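Side-chain contacts in ESAT-6/WXG100 secretion system protein (Streptococcus gallolyticus, PDB 7JQE), which is a subunit of the bacterial type VIIb secretion system, present here as an extracellular fragment, and probably takes part in toxin export across the cell envelope: residues L157-D162 / E478-I483; K216-E219 / T224-E227. All blocks are in the same frame, centred on the assembly; numbering follows the deposited sequence.

Contact 1 of 2, residues L157-D162 / E478-I483; sequences LAIKID and ELTNEI. With EDO (1,2-ethanediol), chain L.
Ile159 reaches across to Thr480 in a helix-helix contact that joins the short helix 152-164 to the long helix 462-491 within the helical bundle carrying both ends of the modelled chain. The touch is between methyl groups: Ile159 CD1 lies 3.7 Å from Thr480 CG2, the two side chains meeting at a slant. The same CD1 comes within 4.2 Å of Asn481 N, so the tip of the isoleucine lies over the backbone at Thr480-Asn481. Ile159 extends CG1 anti to the carbonyl carbon and continues with CD1 anti to CA (chi2 172°), a stretched branch that spans helices whose nearest CA atoms, Ile159 and Thr480, are 8.0 Å apart. No hydrogen bond links the two segments; the contact is small, buried and made mainly by methyl groups.

Thr480 divides its branches by chemistry. With CG2 anti to the backbone N, the methyl is given to Ile159, while OG1 is hydrogen-bonded to Arg127 of helix 102-135 and to Tyr476 O one turn earlier, which fixes the rotation of the side chain. Leu141 and Tyr146 also pack on Ile159, and Ile143 on Thr480, so the loop before helix 152-164 helps enclose the pair, while Glu478 forms a salt bridge to Lys129 of the second subunit. At the far end of 157-162, Asp162 OD2 takes part in two hydrogen bonds, one with Tyr146 OH and one, at 2.9 Å, from O1 of a 1,2-ethanediol, probably from the crystallisation liquor.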
ATOM      1  N   LEU A 157     -34.800 -30.889 -35.271  1.00 83.17           N
ATOM      2  CA  LEU A 157     -33.565 -30.362 -35.843  1.00 85.93           C
ATOM      3  C   LEU A 157     -33.824 -29.065 -36.600  1.00 88.86           C
ATOM      4  O   LEU A 157     -33.090 -28.081 -36.445  1.00 87.25           O
ATOM      5  CB  LEU A 157     -32.922 -31.406 -36.757  1.00 83.71           C
ATOM      6  CG  LEU A 157     -31.590 -30.987 -37.386  1.00 88.32           C
ATOM      7  CD1 LEU A 157     -30.558 -30.672 -36.307  1.00 81.16           C
ATOM      8  CD2 LEU A 157     -31.073 -32.055 -38.336  1.00 92.60           C
ATOM      9  N   ALA A 158     -34.878 -29.043 -37.421  1.00 88.51           N
ATOM     10  CA  ALA A 158     -35.199 -27.844 -38.189  1.00 88.01           C
ATOM     11  C   ALA A 158     -35.526 -26.667 -37.276  1.00 84.53           C
ATOM     12  O   ALA A 158     -35.148 -25.526 -37.565  1.00 82.81           O
ATOM     13  CB  ALA A 158     -36.364 -28.126 -39.137  1.00 82.58           C
ATOM     14  N   ILE A 159     -36.244 -26.921 -36.181  1.00 84.32           N
ATOM     15  CA  ILE A 159     -36.581 -25.850 -35.248  1.00 79.33           C
ATOM     16  C   ILE A 159     -35.322 -25.313 -34.584  1.00 81.19           C
ATOM     17  O   ILE A 159     -35.103 -24.098 -34.519  1.00 82.85           O
ATOM     18  CB  ILE A 159     -37.600 -26.348 -34.205  1.00 82.61           C
ATOM     19  CG1 ILE A 159     -38.896 -26.790 -34.891  1.00 83.08           C
ATOM     20  CG2 ILE A 159     -37.872 -25.265 -33.166  1.00 73.10           C
ATOM     21  CD1 ILE A 159     -39.888 -27.480 -33.970  1.00 79.11           C
ATOM     22  N   LYS A 160     -34.472 -26.213 -34.088  1.00 83.38           N
ATOM     23  CA  LYS A 160     -33.239 -25.791 -33.429  1.00 81.31           C
ATOM     24  C   LYS A 160     -32.381 -24.941 -34.359  1.00 76.45           C
ATOM     25  O   LYS A 160     -31.898 -23.872 -33.971  1.00 79.91           O
ATOM     26  CB  LYS A 160     -32.469 -27.019 -32.944  1.00 81.36           C
ATOM     27  CG  LYS A 160     -31.066 -26.727 -32.459  1.00 77.38           C
ATOM     28  CD  LYS A 160     -30.474 -27.936 -31.754  1.00 88.14           C
ATOM     29  CE  LYS A 160     -31.262 -28.284 -30.499  1.00 94.57           C
ATOM     30  NZ  LYS A 160     -30.651 -29.411 -29.737  1.00100.31           N
ATOM     31  N   ILE A 161     -32.189 -25.396 -35.598  1.00 79.61           N
ATOM     32  CA  ILE A 161     -31.362 -24.652 -36.544  1.00 73.69           C
ATOM     33  C   ILE A 161     -31.934 -23.261 -36.781  1.00 83.97           C
ATOM     34  O   ILE A 161     -31.189 -22.288 -36.949  1.00 90.77           O
ATOM     35  CB  ILE A 161     -31.216 -25.436 -37.860  1.00 76.27           C
ATOM     36  CG1 ILE A 161     -30.410 -26.715 -37.629  1.00 78.78           C
ATOM     37  CG2 ILE A 161     -30.572 -24.566 -38.928  1.00 77.28           C
ATOM     38  CD1 ILE A 161     -30.179 -27.524 -38.882  1.00 82.36           C
ATOM     39  N   ASP A 162     -33.264 -23.140 -36.800  1.00 81.66           N
ATOM     40  CA  ASP A 162     -33.874 -21.826 -36.993  1.00 81.78           C
ATOM     41  C   ASP A 162     -33.678 -20.935 -35.771  1.00 78.55           C
ATOM     42  O   ASP A 162     -33.488 -19.721 -35.908  1.00 79.82           O
ATOM     43  CB  ASP A 162     -35.361 -21.973 -37.315  1.00 80.77           C
ATOM     44  CG  ASP A 162     -35.617 -22.243 -38.786  1.00 92.95           C
ATOM     45  OD1 ASP A 162     -34.791 -21.825 -39.624  1.00 96.97           O
ATOM     46  OD2 ASP A 162     -36.651 -22.868 -39.106  1.00 93.42           O
ATOM     47  N   GLU A 478     -38.573 -28.168 -27.667  1.00 78.61           N
ATOM     48  CA  GLU A 478     -39.505 -29.212 -27.257  1.00 80.82           C
ATOM     49  C   GLU A 478     -40.916 -28.664 -27.082  1.00 79.48           C
ATOM     50  O   GLU A 478     -41.898 -29.349 -27.392  1.00 80.45           O
ATOM     51  CB  GLU A 478     -39.010 -29.876 -25.971  1.00 72.97           C
ATOM     52  CG  GLU A 478     -37.725 -30.664 -26.162  1.00 81.33           C
ATOM     53  CD  GLU A 478     -37.213 -31.289 -24.879  1.00 88.56           C
ATOM     54  OE1 GLU A 478     -37.807 -31.034 -23.812  1.00 87.86           O
ATOM     55  OE2 GLU A 478     -36.211 -32.034 -24.941  1.00 92.91           O
ATOM     56  N   LEU A 479     -41.041 -27.430 -26.588  1.00 77.53           N
ATOM     57  CA  LEU A 479     -42.363 -26.830 -26.450  1.00 72.96           C
ATOM     58  C   LEU A 479     -42.972 -26.515 -27.810  1.00 79.82           C
ATOM     59  O   LEU A 479     -44.180 -26.688 -28.008  1.00 81.27           O
ATOM     60  CB  LEU A 479     -42.286 -25.573 -25.590  1.00 71.45           C
ATOM     61  CG  LEU A 479     -41.952 -25.806 -24.117  1.00 77.24           C
ATOM     62  CD1 LEU A 479     -41.349 -24.548 -23.500  1.00 68.63           C
ATOM     63  CD2 LEU A 479     -43.190 -26.242 -23.357  1.00 70.81           C
ATOM     64  N   THR A 480     -42.157 -26.046 -28.759  1.00 74.54           N
ATOM     65  CA  THR A 480     -42.670 -25.820 -30.107  1.00 82.57           C
ATOM     66  C   THR A 480     -43.100 -27.132 -30.751  1.00 83.86           C
ATOM     67  O   THR A 480     -44.168 -27.211 -31.368  1.00 79.24           O
ATOM     68  CB  THR A 480     -41.618 -25.121 -30.968  1.00 76.15           C
ATOM     69  OG1 THR A 480     -41.384 -23.803 -30.465  1.00 85.67           O
ATOM     70  CG2 THR A 480     -42.101 -25.020 -32.408  1.00 79.93           C
ATOM     71  N   ASN A 481     -42.282 -28.177 -30.608  1.00 86.35           N
ATOM     72  CA  ASN A 481     -42.637 -29.475 -31.164  1.00 86.99           C
ATOM     73  C   ASN A 481     -43.925 -30.006 -30.550  1.00 87.05           C
ATOM     74  O   ASN A 481     -44.725 -30.657 -31.232  1.00 92.69           O
ATOM     75  CB  ASN A 481     -41.492 -30.463 -30.950  1.00 87.31           C
ATOM     76  CG  ASN A 481     -41.772 -31.814 -31.572  1.00 89.45           C
ATOM     77  OD1 ASN A 481     -41.618 -31.997 -32.779  1.00 89.77           O
ATOM     78  ND2 ASN A 481     -42.193 -32.768 -30.752  1.00 87.67           N
ATOM     79  N   GLU A 482     -44.143 -29.741 -29.259  1.00 78.62           N
ATOM     80  CA  GLU A 482     -45.362 -30.207 -28.607  1.00 79.10           C
ATOM     81  C   GLU A 482     -46.584 -29.460 -29.125  1.00 91.55           C
ATOM     82  O   GLU A 482     -47.650 -30.059 -29.322  1.00 89.13           O
ATOM     83  CB  GLU A 482     -45.228 -30.064 -27.090  1.00 77.58           C
ATOM     84  CG  GLU A 482     -44.220 -31.033 -26.474  1.00 77.17           C
ATOM     85  CD  GLU A 482     -43.486 -30.449 -25.280  1.00 82.63           C
ATOM     86  OE1 GLU A 482     -43.810 -29.316 -24.873  1.00 84.38           O
ATOM     87  OE2 GLU A 482     -42.578 -31.122 -24.749  1.00 74.92           O
ATOM     88  N   ILE A 483     -46.447 -28.154 -29.366  1.00 83.37           N
ATOM     89  CA  ILE A 483     -47.547 -27.392 -29.953  1.00 85.34           C
ATOM     90  C   ILE A 483     -47.925 -27.963 -31.315  1.00 86.63           C
ATOM     91  O   ILE A 483     -49.109 -28.087 -31.649  1.00 90.87           O
ATOM     92  CB  ILE A 483     -47.172 -25.903 -30.051  1.00 86.00           C
ATOM     93  CG1 ILE A 483     -46.845 -25.344 -28.664  1.00 84.75           C
ATOM     94  CG2 ILE A 483     -48.294 -25.114 -30.705  1.00 80.53           C
ATOM     95  CD1 ILE A 483     -46.432 -23.894 -28.672  1.00 76.53           C
TER
HETATM   96  C1  EDO L 711     -36.487 -23.024 -42.631  1.00105.15           C
HETATM   97  O1  EDO L 711     -37.650 -22.827 -41.819  1.00104.89           O
HETATM   98  C2  EDO L 711     -36.521 -24.421 -43.240  1.00103.04           C
HETATM   99  O2  EDO L 711     -35.375 -24.606 -44.080  1.00101.48           O

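Contact 2 of 2, residues K216-E219 / T224-E227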
ATOM      1  N   LYS A 216      16.224  22.402   3.536  1.00 52.89           N
ATOM      2  CA  LYS A 216      17.372  22.162   4.397  1.00 55.03           C
ATOM      3  C   LYS A 216      17.954  20.777   4.146  1.00 58.37           C
ATOM      4  O   LYS A 216      19.162  20.628   3.930  1.00 67.73           O
ATOM      5  CB  LYS A 216      16.968  22.333   5.861  1.00 57.17           C
ATOM      6  CG  LYS A 216      18.147  22.490   6.806  1.00 68.71           C
ATOM      7  CD  LYS A 216      19.007  23.681   6.413  1.00 77.11           C
ATOM      8  CE  LYS A 216      20.191  23.860   7.357  1.00 82.29           C
ATOM      9  NZ  LYS A 216      21.080  24.969   6.903  1.00 82.45           N
ATOM     10  N   LEU A 217      17.099  19.748   4.153  1.00 53.82           N
ATOM     11  CA  LEU A 217      17.577  18.386   3.931  1.00 52.14           C
ATOM     12  C   LEU A 217      18.292  18.254   2.594  1.00 56.79           C
ATOM     13  O   LEU A 217      19.197  17.423   2.450  1.00 61.13           O
ATOM     14  CB  LEU A 217      16.410  17.402   4.003  1.00 51.03           C
ATOM     15  CG  LEU A 217      15.759  17.131   5.362  1.00 51.60           C
ATOM     16  CD1 LEU A 217      14.667  16.068   5.218  1.00 50.74           C
ATOM     17  CD2 LEU A 217      16.799  16.696   6.381  1.00 45.80           C
ATOM     18  N   GLU A 218      17.907  19.064   1.610  1.00 55.40           N
ATOM     19  CA  GLU A 218      18.541  19.008   0.301  1.00 60.69           C
ATOM     20  C   GLU A 218      19.837  19.806   0.270  1.00 73.62           C
ATOM     21  O   GLU A 218      20.751  19.465  -0.490  1.00 76.39           O
ATOM     22  CB  GLU A 218      17.566  19.517  -0.761  1.00 70.67           C
ATOM     23  CG  GLU A 218      17.828  19.007  -2.161  1.00 80.81           C
ATOM     24  CD  GLU A 218      16.658  19.257  -3.089  1.00 88.08           C
ATOM     25  OE1 GLU A 218      15.533  19.455  -2.584  1.00 89.64           O
ATOM     26  OE2 GLU A 218      16.861  19.256  -4.321  1.00 95.87           O
ATOM     27  N   GLU A 219      19.937  20.863   1.082  1.00 75.98           N
ATOM     28  CA  GLU A 219      21.187  21.607   1.175  1.00 73.01           C
ATOM     29  C   GLU A 219      22.272  20.791   1.862  1.00 71.21           C
ATOM     30  O   GLU A 219      23.449  20.909   1.504  1.00 73.33           O
ATOM     31  CB  GLU A 219      20.969  22.927   1.919  1.00 77.79           C
ATOM     32  CG  GLU A 219      22.252  23.731   2.164  1.00 91.69           C
ATOM     33  CD  GLU A 219      22.805  23.575   3.578  1.00 94.42           C
ATOM     34  OE1 GLU A 219      22.022  23.702   4.546  1.00 90.84           O
ATOM     35  OE2 GLU A 219      24.026  23.330   3.724  1.00 95.45           O
ATOM     36  N   THR A 224      17.750  13.418  -1.861  1.00 65.34           N
ATOM     37  CA  THR A 224      17.887  13.740  -3.271  1.00 68.81           C
ATOM     38  C   THR A 224      16.695  14.568  -3.751  1.00 71.68           C
ATOM     39  O   THR A 224      15.689  14.730  -3.057  1.00 67.40           O
ATOM     40  CB  THR A 224      18.017  12.467  -4.104  1.00 68.81           C
ATOM     41  OG1 THR A 224      16.777  11.747  -4.081  1.00 77.36           O
ATOM     42  CG2 THR A 224      19.118  11.578  -3.542  1.00 64.97           C
ATOM     43  N   SER A 225      16.821  15.096  -4.970  1.00 74.01           N
ATOM     44  CA  SER A 225      15.755  15.925  -5.518  1.00 70.39           C
ATOM     45  C   SER A 225      14.562  15.081  -5.954  1.00 73.96           C
ATOM     46  O   SER A 225      13.417  15.543  -5.884  1.00 73.52           O
ATOM     47  CB  SER A 225      16.289  16.756  -6.686  1.00 70.54           C
ATOM     48  OG  SER A 225      15.630  18.009  -6.763  1.00 73.77           O
ATOM     49  N   ASP A 226      14.805  13.842  -6.396  1.00 71.02           N
ATOM     50  CA  ASP A 226      13.701  12.959  -6.764  1.00 71.91           C
ATOM     51  C   ASP A 226      12.914  12.517  -5.539  1.00 68.64           C
ATOM     52  O   ASP A 226      11.685  12.398  -5.597  1.00 71.41           O
ATOM     53  CB  ASP A 226      14.220  11.741  -7.527  1.00 75.14           C
ATOM     54  CG  ASP A 226      14.765  12.098  -8.893  1.00 84.85           C
ATOM     55  OD1 ASP A 226      14.446  13.197  -9.396  1.00 88.69           O
ATOM     56  OD2 ASP A 226      15.509  11.276  -9.466  1.00 89.58           O
ATOM     57  N   GLU A 227      13.603  12.248  -4.426  1.00 63.12           N
ATOM     58  CA  GLU A 227      12.895  11.914  -3.193  1.00 65.69           C
ATOM     59  C   GLU A 227      11.950  13.038  -2.789  1.00 64.53           C
ATOM     60  O   GLU A 227      10.824  12.785  -2.348  1.00 69.56           O
ATOM     61  CB  GLU A 227      13.891  11.615  -2.071  1.00 68.66           C
ATOM     62  CG  GLU A 227      14.596  10.267  -2.198  1.00 87.11           C
ATOM     63  CD  GLU A 227      15.842  10.159  -1.322  1.00 99.98           C
ATOM     64  OE1 GLU A 227      16.735  11.025  -1.432  1.00 95.86           O
ATOM     65  OE2 GLU A 227      15.928   9.204  -0.521  1.00105.49           O
TER
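A single side-chain hydrogen bond, Ser225 OG to Glu218 OE2 at 3.0 Å, is the only close contact between 216-219 and 224-227, which lie on two successive helices, and it lies on the surface. Glu218 sends its chain out extended, with CG anti to the backbone N (chi1 -156°), and this length carries the carboxylate from the last turn of helix 211-219 to the first turn of helix 225-244. The hydroxyl meets OE2 on the syn side but 31° out of the carboxylate plane, so the approach is tilted.

The serine opens a helix whose start is held by a capping box. Thr224 is the N-cap: its OG1 accepts from Glu227 N at 3.2 Å, and in return Thr224 N donates to Glu227 OE1 at 2.6 Å, meeting that oxygen nearly along its C-O axis. Thr224 OG1 also donates to Glu227 OE1, at 2.7 Å, from the anti side, tilted 33° out of the carboxylate plane. Two donors from one residue thus grip one carboxylate oxygen and hold the Glu227 side chain back against the helix start. The Glu218 and Glu227 carboxylates therefore serve different ends, one bridging to the next helix and the other closing its first turn.

On 216-219, Lys216 NZ forms a salt bridge with Glu219 OE1 at 2.8 Å, three residues along the same helix.

The contact spans the short connection between helices 211-219 and 225-244. Leu217 turns inward onto Met223 and Phe257, whereas Thr224 and Glu227 pack on Lys407 and Ala411 of the second subunit, residues of its helix 396-427.

Overall arrangement
Contact 1 is buried and contact 2 lies on the surface, and they share no helix: their centres lie about 78 Å apart along this elongated molecule. Contact 1 joins residues far apart in sequence, bringing a helix near the C-terminal end of the model against one from its N-terminal part; contact 2 is local, nested within the chain loop that contact 1 closes. Their chemistry follows their places. In the first, methyl groups meet while polar partners come from outside the pair; in the second, a hydroxyl-carboxylate bond bridges the helices beside a capping box. Both nevertheless have residues that touch the second subunit, through a salt bridge and packing at contact 1 and packing at contact 2.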